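Local coordinates for protein oxalate--CoA ligase (PDB 5IE2) that belongs to the ANL superfamily of AMP-binding enzymes and binds adenosine-5'-triphosphate, at residues 414-418 against 419-423. Sequence-based numbering, arbitrary orientation.
Sequences INRGG and EKISP
Ile414 and Ile421 face each other as an antiparallel hydrogen-bonded pair. Ile414 N gives a nearly straight bond of 2.9 Å to Ile421 O (174° at the hydrogen). Ile421 N returns one of 2.8 Å to a lone pair of Ile414 O. That oxygen also takes a CA-H...O contact from Lys420 CA at 3.2 Å. Nearer the turn, Arg416 N donates to Glu419 O over 2.9 Å, tilted 28° from the carbonyl plane. Glu419 N closes the turn on Arg416 O at 3.0 Å, from well above the carbonyl plane. Positive phi suits glycine at both corners, Gly417 and Gly418, and at Gly418 a CB would jam against Gly417 O. The side chain of Asn415, its CG anti to the backbone N (chi1 -165°), reaches forward to the turn, and OD1 accepts a weak bond from Gly418 N at 3.3 Å. The backbone N of Asn415 bonds to Glu451 OE2.

On the other face, Ile414 CB and Ile421 CB meet at 4.0 Å, and Ile421 CD1 lies against CB and CD of Arg416. Phe481 and Ile453 add to this apolar patch. The extended Arg416 chain carries NE out to a salt bridge with Glu452. Ser422 OG caps Glu425 N at the start of helix 423-430 and hydrogen-bonds Val407 O. The whole is a beta hairpin with a two-residue type I' turn, packed against strand 450-459 in the C-terminal part of this ANL enzyme.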
loop_
_atom_site.group_PDB
_atom_site.type_symbol
_atom_site.label_atom_id
_atom_site.label_comp_id
_atom_site.label_asym_id
_atom_site.label_seq_id
_atom_site.Cartn_x
_atom_site.Cartn_y
_atom_site.Cartn_z
ATOM N N ILE A 414 23.025 -0.404 -8.854
ATOM C CA ILE A 414 24.234 -1.219 -8.839
ATOM C C ILE A 414 25.396 -0.500 -9.475
ATOM O O ILE A 414 25.374 -0.171 -10.655
ATOM C CB ILE A 414 23.947 -2.560 -9.529
ATOM C CG1 ILE A 414 22.818 -3.258 -8.796
ATOM C CG2 ILE A 414 25.186 -3.424 -9.568
ATOM C CD1 ILE A 414 22.281 -4.469 -9.509
ATOM N N ASN A 415 26.423 -0.207 -8.691
ATOM C CA ASN A 415 27.505 0.593 -9.233
ATOM C C ASN A 415 28.672 -0.274 -9.734
ATOM O O ASN A 415 29.611 -0.584 -8.991
ATOM C CB ASN A 415 27.977 1.609 -8.197
ATOM C CG ASN A 415 28.837 2.698 -8.816
ATOM O OD1 ASN A 415 29.311 2.562 -9.952
ATOM N ND2 ASN A 415 29.035 3.793 -8.080
ATOM N N ARG A 416 28.599 -0.644 -11.012
ATOM C CA ARG A 416 29.555 -1.554 -11.630
ATOM C C ARG A 416 30.637 -0.791 -12.384
ATOM O O ARG A 416 30.419 -0.313 -13.503
ATOM C CB ARG A 416 28.832 -2.522 -12.564
ATOM C CG ARG A 416 29.774 -3.542 -13.217
ATOM C CD ARG A 416 29.007 -4.527 -14.122
ATOM N NE ARG A 416 29.840 -5.594 -14.711
ATOM C CZ ARG A 416 30.644 -5.419 -15.758
ATOM N NH1 ARG A 416 30.792 -4.213 -16.281
ATOM N NH2 ARG A 416 31.334 -6.434 -16.262
ATOM N N GLY A 417 31.797 -0.623 -11.751
ATOM C CA GLY A 417 32.895 0.059 -12.387
ATOM C C GLY A 417 32.576 1.450 -12.892
ATOM O O GLY A 417 33.021 1.850 -13.972
ATOM N N GLY A 418 31.779 2.186 -12.136
ATOM C CA GLY A 418 31.424 3.537 -12.538
ATOM C C GLY A 418 30.119 3.639 -13.329
ATOM O O GLY A 418 29.600 4.741 -13.531
ATOM N N GLU A 419 29.579 2.504 -13.772
ATOM C CA GLU A 419 28.295 2.533 -14.464
ATOM C C GLU A 419 27.169 2.036 -13.561
ATOM O O GLU A 419 27.286 0.966 -12.995
ATOM C CB GLU A 419 28.364 1.685 -15.728
ATOM C CG GLU A 419 29.394 2.191 -16.714
ATOM C CD GLU A 419 28.838 3.281 -17.622
ATOM O OE1 GLU A 419 27.705 3.765 -17.367
ATOM O OE2 GLU A 419 29.553 3.686 -18.568
ATOM N N LYS A 420 26.092 2.804 -13.409
ATOM C CA LYS A 420 25.006 2.393 -12.534
ATOM C C LYS A 420 23.966 1.575 -13.305
ATOM O O LYS A 420 23.532 1.954 -14.395
ATOM C CB LYS A 420 24.351 3.593 -11.845
ATOM C CG LYS A 420 25.338 4.415 -11.022
ATOM C CD LYS A 420 24.604 5.242 -9.984
ATOM C CE LYS A 420 25.578 5.848 -8.985
ATOM N NZ LYS A 420 26.682 6.547 -9.720
ATOM N N ILE A 421 23.632 0.417 -12.760
ATOM C CA ILE A 421 22.625 -0.457 -13.334
ATOM C C ILE A 421 21.354 -0.369 -12.521
ATOM O O ILE A 421 21.361 -0.383 -11.276
ATOM C CB ILE A 421 23.096 -1.923 -13.411
ATOM C CG1 ILE A 421 24.439 -1.998 -14.140
ATOM C CG2 ILE A 421 22.009 -2.826 -14.060
ATOM C CD1 ILE A 421 25.162 -3.357 -13.920
ATOM N N SER A 422 20.238 -0.247 -13.235
ATOM C CA SER A 422 18.913 -0.267 -12.614
ATOM C C SER A 422 18.348 -1.662 -12.493
ATOM O O SER A 422 18.030 -2.285 -13.503
ATOM C CB SER A 422 17.937 0.566 -13.439
ATOM O OG SER A 422 16.611 0.259 -13.049
ATOM N N PRO A 423 18.162 -2.151 -11.262
ATOM C CA PRO A 423 17.570 -3.479 -11.079
ATOM C C PRO A 423 16.124 -3.563 -11.604
ATOM O O PRO A 423 15.708 -4.622 -12.065
ATOM C CB PRO A 423 17.582 -3.672 -9.549
ATOM C CG PRO A 423 18.626 -2.750 -9.052
ATOM C CD PRO A 423 18.657 -1.571 -9.998
#